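Local coordinates for protein subtilase cytotoxin subunit A (PDB 2IY9) that cleaves the host endoplasmic reticulum chaperone BiP as the subtilisin-like serine protease subunit of an AB5 toxin, leading to ER stress and cell death, at residues I277-N289 and V320-K332. Sequence-based numbering, arbitrary orientation.
Sequences IVSGVLAAMTSCN and VLNAEKAISMFCK
V281, M285 and C288 of helix 277-288 meet A323, I327 and C331 of helix 323-331, the two running nearly parallel with axes 8.8 Å apart and crossing at -16°. At the N-terminal end L321, just ahead of its helix, rests its CD2 against the CG2 methyls of I277, V278 and V281, 3.8 Å from I277 CG2. V281 straddles the small residues: CG2 lies 3.9 Å from A323 CB, while CG1 leans over A323 and A326. Further along, I327 CD1 packs on A284 CB (3.8 Å). The first two torsions of M285 carry SD to 3.9 Å from A326 CB, and the bend at chi3 then lays CE against F330 CB. F330, its CG anti to the backbone N (chi1 -167°), runs at about a right angle to the M285 side chain; its CD2 approaches M285 O obliquely at 3.1 Å, and N289 O lies in the ring plane at the edge. The disulfide C288–C331 (chi3 89°) ties the two C-terminal ends together covalently. N322 caps the second helix, its OD1 accepting from K325 N. Helix 294-304 also packs against this pair, touching V278, A326 and F330, and I30 touches V281, L321 and A323. In this subtilisin-like fold, helix 271-288, which carries S272, the probable serine of the charge relay, near its N-terminal end, is thereby clamped to the start of the A2 domain, whose continuation enters the SubB pore.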
ATOM      1  N   ILE A 277       0.112   5.565  -0.609  1.00 21.17           N
ATOM      2  CA  ILE A 277      -0.740   6.583  -0.027  1.00 21.32           C
ATOM      3  C   ILE A 277      -1.849   5.952   0.828  1.00 20.94           C
ATOM      4  O   ILE A 277      -2.127   6.425   1.945  1.00 21.10           O
ATOM      5  CB  ILE A 277      -1.275   7.519  -1.135  1.00 20.89           C
ATOM      6  CG1 ILE A 277      -0.126   8.407  -1.641  1.00 21.65           C
ATOM      7  CG2 ILE A 277      -2.446   8.379  -0.624  1.00 22.26           C
ATOM      8  CD1 ILE A 277      -0.402   9.153  -2.952  1.00 22.19           C
ATOM      9  N   VAL A 278      -2.460   4.877   0.325  1.00 20.30           N
ATOM     10  CA  VAL A 278      -3.508   4.184   1.083  1.00 20.87           C
ATOM     11  C   VAL A 278      -2.939   3.610   2.383  1.00 21.09           C
ATOM     12  O   VAL A 278      -3.566   3.712   3.439  1.00 21.26           O
ATOM     13  CB  VAL A 278      -4.227   3.089   0.257  1.00 20.65           C
ATOM     14  CG1 VAL A 278      -5.124   2.233   1.173  1.00 21.31           C
ATOM     15  CG2 VAL A 278      -5.076   3.734  -0.845  1.00 19.17           C
ATOM     16  N   SER A 279      -1.748   3.023   2.293  1.00 20.95           N
ATOM     17  CA  SER A 279      -1.042   2.517   3.469  1.00 21.63           C
ATOM     18  C   SER A 279      -0.788   3.598   4.503  1.00 21.79           C
ATOM     19  O   SER A 279      -0.899   3.336   5.696  1.00 21.47           O
ATOM     20  CB  SER A 279       0.288   1.860   3.080  1.00 21.50           C
ATOM     21  OG  SER A 279       0.057   0.625   2.428  1.00 21.54           O
ATOM     22  N   GLY A 280      -0.449   4.810   4.054  1.00 21.83           N
ATOM     23  CA  GLY A 280      -0.252   5.922   5.001  1.00 21.82           C
ATOM     24  C   GLY A 280      -1.532   6.298   5.733  1.00 21.56           C
ATOM     25  O   GLY A 280      -1.507   6.622   6.923  1.00 21.70           O
ATOM     26  N   VAL A 281      -2.654   6.249   5.025  1.00 21.62           N
ATOM     27  CA  VAL A 281      -3.954   6.550   5.634  1.00 21.58           C
ATOM     28  C   VAL A 281      -4.295   5.453   6.649  1.00 21.35           C
ATOM     29  O   VAL A 281      -4.680   5.748   7.766  1.00 21.01           O
ATOM     30  CB  VAL A 281      -5.074   6.712   4.577  1.00 21.56           C
ATOM     31  CG1 VAL A 281      -6.451   6.911   5.255  1.00 23.43           C
ATOM     32  CG2 VAL A 281      -4.744   7.880   3.620  1.00 21.86           C
ATOM     33  N   LEU A 282      -4.125   4.194   6.267  1.00 21.70           N
ATOM     34  CA  LEU A 282      -4.351   3.106   7.211  1.00 22.13           C
ATOM     35  C   LEU A 282      -3.423   3.206   8.430  1.00 22.34           C
ATOM     36  O   LEU A 282      -3.854   2.940   9.558  1.00 22.68           O
ATOM     37  CB  LEU A 282      -4.233   1.745   6.530  1.00 22.56           C
ATOM     38  CG  LEU A 282      -5.398   1.287   5.650  1.00 22.40           C
ATOM     39  CD1 LEU A 282      -4.899   0.159   4.708  1.00 22.88           C
ATOM     40  CD2 LEU A 282      -6.586   0.813   6.471  1.00 22.99           C
ATOM     41  N   ALA A 283      -2.177   3.619   8.212  1.00 22.33           N
ATOM     42  CA  ALA A 283      -1.234   3.837   9.325  1.00 22.17           C
ATOM     43  C   ALA A 283      -1.774   4.875  10.311  1.00 22.44           C
ATOM     44  O   ALA A 283      -1.743   4.660  11.529  1.00 22.77           O
ATOM     45  CB  ALA A 283       0.138   4.252   8.808  1.00 22.10           C
ATOM     46  N   ALA A 284      -2.269   5.990   9.773  1.00 22.24           N
ATOM     47  CA  ALA A 284      -2.844   7.068  10.563  1.00 22.96           C
ATOM     48  C   ALA A 284      -4.035   6.580  11.390  1.00 23.24           C
ATOM     49  O   ALA A 284      -4.147   6.897  12.569  1.00 23.76           O
ATOM     50  CB  ALA A 284      -3.256   8.223   9.656  1.00 22.84           C
ATOM     51  N   MET A 285      -4.922   5.806  10.765  1.00 23.37           N
ATOM     52  CA  MET A 285      -6.043   5.192  11.471  1.00 23.08           C
ATOM     53  C   MET A 285      -5.574   4.278  12.608  1.00 23.69           C
ATOM     54  O   MET A 285      -6.084   4.361  13.738  1.00 23.54           O
ATOM     55  CB  MET A 285      -6.900   4.394  10.499  1.00 23.00           C
ATOM     56  CG  MET A 285      -7.507   5.225   9.381  1.00 22.76           C
ATOM     57  SD  MET A 285      -8.183   4.223   8.056  1.00 23.12           S
ATOM     58  CE  MET A 285      -9.553   3.375   8.820  1.00 23.98           C
ATOM     59  N   THR A 286      -4.580   3.434  12.327  1.00 24.03           N
ATOM     60  CA  THR A 286      -4.134   2.431  13.312  1.00 24.81           C
ATOM     61  C   THR A 286      -3.598   3.075  14.589  1.00 25.08           C
ATOM     62  O   THR A 286      -3.698   2.491  15.673  1.00 24.77           O
ATOM     63  CB  THR A 286      -3.049   1.490  12.758  1.00 24.87           C
ATOM     64  OG1 THR A 286      -1.861   2.240  12.503  1.00 28.94           O
ATOM     65  CG2 THR A 286      -3.505   0.791  11.484  1.00 22.79           C
ATOM     66  N   SER A 287      -3.033   4.279  14.457  1.00 25.18           N
ATOM     67  CA  SER A 287      -2.545   5.030  15.615  1.00 26.30           C
ATOM     68  C   SER A 287      -3.631   5.155  16.691  1.00 27.03           C
ATOM     69  O   SER A 287      -3.323   5.133  17.889  1.00 27.64           O
ATOM     70  CB  SER A 287      -2.016   6.413  15.204  1.00 25.36           C
ATOM     71  OG  SER A 287      -3.056   7.364  14.968  1.00 24.74           O
ATOM     72  N   CYS A 288      -4.887   5.254  16.252  1.00 27.81           N
ATOM     73  CA  CYS A 288      -6.042   5.442  17.146  1.00 28.91           C
ATOM     74  C   CYS A 288      -6.510   4.184  17.876  1.00 29.36           C
ATOM     75  O   CYS A 288      -7.127   4.273  18.946  1.00 28.71           O
ATOM     76  CB  CYS A 288      -7.203   6.074  16.379  1.00 29.50           C
ATOM     77  SG  CYS A 288      -6.802   7.762  15.923  1.00 31.54           S
ATOM     78  N   ASN A 289      -6.233   3.022  17.289  1.00 29.39           N
ATOM     79  CA  ASN A 289      -6.463   1.740  17.953  1.00 29.86           C
ATOM     80  C   ASN A 289      -5.725   0.631  17.225  1.00 29.64           C
ATOM     81  O   ASN A 289      -6.268   0.029  16.292  1.00 30.01           O
ATOM     82  CB  ASN A 289      -7.952   1.402  18.077  1.00 30.37           C
ATOM     83  CG  ASN A 289      -8.192   0.081  18.814  1.00 30.96           C
ATOM     84  OD1 ASN A 289      -7.306  -0.448  19.495  1.00 34.01           O
ATOM     85  ND2 ASN A 289      -9.387  -0.459  18.665  1.00 33.38           N
ATOM     86  N   VAL A 320     -13.341   5.760  -3.943  1.00 23.56           N
ATOM     87  CA  VAL A 320     -12.196   6.662  -3.989  1.00 23.16           C
ATOM     88  C   VAL A 320     -11.799   7.049  -2.567  1.00 23.10           C
ATOM     89  O   VAL A 320     -12.648   7.436  -1.743  1.00 23.54           O
ATOM     90  CB  VAL A 320     -12.490   7.914  -4.858  1.00 23.20           C
ATOM     91  CG1 VAL A 320     -11.381   8.968  -4.713  1.00 24.49           C
ATOM     92  CG2 VAL A 320     -12.653   7.516  -6.325  1.00 24.13           C
ATOM     93  N   LEU A 321     -10.504   6.932  -2.289  1.00 22.47           N
ATOM     94  CA  LEU A 321      -9.930   7.226  -0.986  1.00 22.98           C
ATOM     95  C   LEU A 321     -10.347   8.596  -0.456  1.00 23.34           C
ATOM     96  O   LEU A 321     -10.133   9.620  -1.112  1.00 23.03           O
ATOM     97  CB  LEU A 321      -8.401   7.144  -1.066  1.00 22.77           C
ATOM     98  CG  LEU A 321      -7.641   7.467   0.224  1.00 21.91           C
ATOM     99  CD1 LEU A 321      -7.958   6.434   1.301  1.00 22.07           C
ATOM    100  CD2 LEU A 321      -6.129   7.594  -0.019  1.00 22.15           C
ATOM    101  N   ASN A 322     -10.956   8.590   0.729  1.00 24.29           N
ATOM    102  CA  ASN A 322     -11.262   9.814   1.463  1.00 25.10           C
ATOM    103  C   ASN A 322     -10.651   9.672   2.849  1.00 25.15           C
ATOM    104  O   ASN A 322     -11.205   8.972   3.703  1.00 25.52           O
ATOM    105  CB  ASN A 322     -12.778  10.032   1.577  1.00 25.15           C
ATOM    106  CG  ASN A 322     -13.137  11.336   2.284  1.00 26.99           C
ATOM    107  OD1 ASN A 322     -12.325  11.913   3.021  1.00 26.59           O
ATOM    108  ND2 ASN A 322     -14.364  11.809   2.054  1.00 26.74           N
ATOM    109  N   ALA A 323      -9.500  10.310   3.041  1.00 25.44           N
ATOM    110  CA  ALA A 323      -8.727  10.205   4.283  1.00 26.04           C
ATOM    111  C   ALA A 323      -9.411  10.910   5.437  1.00 26.43           C
ATOM    112  O   ALA A 323      -9.362  10.423   6.568  1.00 26.30           O
ATOM    113  CB  ALA A 323      -7.325  10.749   4.095  1.00 25.51           C
ATOM    114  N   GLU A 324     -10.038  12.054   5.151  1.00 27.41           N
ATOM    115  CA  GLU A 324     -10.739  12.822   6.176  1.00 28.57           C
ATOM    116  C   GLU A 324     -11.801  11.957   6.841  1.00 28.22           C
ATOM    117  O   GLU A 324     -11.839  11.842   8.067  1.00 28.26           O
ATOM    118  CB  GLU A 324     -11.354  14.112   5.602  1.00 28.73           C
ATOM    119  CG  GLU A 324     -12.306  14.823   6.581  1.00 30.70           C
ATOM    120  CD  GLU A 324     -12.967  16.044   5.973  1.00 31.60           C
ATOM    121  OE1 GLU A 324     -14.119  15.927   5.494  1.00 36.60           O
ATOM    122  OE2 GLU A 324     -12.332  17.120   5.963  1.00 36.40           O
ATOM    123  N   LYS A 325     -12.649  11.341   6.025  1.00 28.03           N
ATOM    124  CA  LYS A 325     -13.710  10.478   6.514  1.00 28.13           C
ATOM    125  C   LYS A 325     -13.179   9.188   7.162  1.00 27.71           C
ATOM    126  O   LYS A 325     -13.656   8.807   8.230  1.00 27.79           O
ATOM    127  CB  LYS A 325     -14.710  10.180   5.390  1.00 28.60           C
ATOM    128  CG  LYS A 325     -16.011   9.519   5.834  1.00 31.65           C
ATOM    129  CD  LYS A 325     -16.914  10.468   6.616  1.00 37.08           C
ATOM    130  CE  LYS A 325     -18.298   9.861   6.840  1.00 38.27           C
ATOM    131  NZ  LYS A 325     -18.221   8.440   7.287  1.00 41.02           N
ATOM    132  N   ALA A 326     -12.204   8.527   6.528  1.00 27.13           N
ATOM    133  CA  ALA A 326     -11.600   7.315   7.096  1.00 27.17           C
ATOM    134  C   ALA A 326     -11.014   7.551   8.488  1.00 27.09           C
ATOM    135  O   ALA A 326     -11.286   6.791   9.421  1.00 27.23           O
ATOM    136  CB  ALA A 326     -10.522   6.750   6.159  1.00 26.49           C
ATOM    137  N   ILE A 327     -10.211   8.604   8.611  1.00 27.48           N
ATOM    138  CA  ILE A 327      -9.507   8.902   9.856  1.00 28.09           C
ATOM    139  C   ILE A 327     -10.506   9.384  10.912  1.00 28.77           C
ATOM    140  O   ILE A 327     -10.511   8.877  12.035  1.00 28.63           O
ATOM    141  CB  ILE A 327      -8.320   9.880   9.640  1.00 28.10           C
ATOM    142  CG1 ILE A 327      -7.202   9.170   8.853  1.00 27.71           C
ATOM    143  CG2 ILE A 327      -7.803  10.436  10.994  1.00 28.48           C
ATOM    144  CD1 ILE A 327      -6.174  10.095   8.211  1.00 27.27           C
ATOM    145  N   SER A 328     -11.371  10.323  10.528  1.00 29.95           N
ATOM    146  CA  SER A 328     -12.444  10.810  11.404  1.00 31.90           C
ATOM    147  C   SER A 328     -13.297   9.669  11.966  1.00 32.23           C
ATOM    148  O   SER A 328     -13.458   9.559  13.179  1.00 32.69           O
ATOM    149  CB  SER A 328     -13.319  11.828  10.670  1.00 31.82           C
ATOM    150  OG  SER A 328     -14.229  12.445  11.568  1.00 35.58           O
ATOM    151  N   MET A 329     -13.814   8.809  11.090  1.00 32.92           N
ATOM    152  CA  MET A 329     -14.653   7.676  11.517  1.00 33.62           C
ATOM    153  C   MET A 329     -13.921   6.724  12.457  1.00 33.49           C
ATOM    154  O   MET A 329     -14.437   6.353  13.517  1.00 33.64           O
ATOM    155  CB  MET A 329     -15.184   6.889  10.312  1.00 33.62           C
ATOM    156  CG  MET A 329     -16.359   7.536   9.576  1.00 37.13           C
ATOM    157  SD  MET A 329     -17.755   8.062  10.614  1.00 43.23           S
ATOM    158  CE  MET A 329     -18.353   6.506  11.283  1.00 42.58           C
ATOM    159  N   PHE A 330     -12.725   6.310  12.063  1.00 33.22           N
ATOM    160  CA  PHE A 330     -12.007   5.328  12.852  1.00 32.95           C
ATOM    161  C   PHE A 330     -11.565   5.902  14.194  1.00 33.21           C
ATOM    162  O   PHE A 330     -11.716   5.252  15.228  1.00 32.50           O
ATOM    163  CB  PHE A 330     -10.803   4.776  12.088  1.00 32.62           C
ATOM    164  CG  PHE A 330     -10.224   3.550  12.715  1.00 31.42           C
ATOM    165  CD1 PHE A 330     -10.795   2.301  12.483  1.00 32.04           C
ATOM    166  CD2 PHE A 330      -9.136   3.644  13.576  1.00 30.07           C
ATOM    167  CE1 PHE A 330     -10.263   1.155  13.076  1.00 30.45           C
ATOM    168  CE2 PHE A 330      -8.599   2.506  14.174  1.00 30.63           C
ATOM    169  CZ  PHE A 330      -9.163   1.261  13.922  1.00 31.88           C
ATOM    170  N   CYS A 331     -11.024   7.116  14.165  1.00 33.67           N
ATOM    171  CA  CYS A 331     -10.487   7.736  15.367  1.00 34.89           C
ATOM    172  C   CYS A 331     -11.563   8.249  16.328  1.00 36.12           C
ATOM    173  O   CYS A 331     -11.360   8.196  17.540  1.00 36.72           O
ATOM    174  CB  CYS A 331      -9.486   8.836  15.020  1.00 34.33           C
ATOM    175  SG  CYS A 331      -7.954   8.195  14.299  1.00 33.31           S
ATOM    176  N   LYS A 332     -12.698   8.718  15.798  1.00 37.41           N
ATOM    177  CA  LYS A 332     -13.815   9.198  16.644  1.00 38.98           C
ATOM    178  C   LYS A 332     -14.366   8.088  17.530  1.00 39.28           C
ATOM    179  O   LYS A 332     -13.839   7.836  18.615  1.00 40.39           O
ATOM    180  CB  LYS A 332     -14.949   9.825  15.812  1.00 38.88           C
ATOM    181  CG  LYS A 332     -15.873   8.810  15.086  1.00 40.08           C
ATOM    182  CD  LYS A 332     -16.952   9.466  14.180  1.00 40.20           C
ATOM    183  CE  LYS A 332     -16.369  10.502  13.205  1.00 42.56           C
ATOM    184  NZ  LYS A 332     -17.118  10.636  11.916  1.00 42.41           N
TER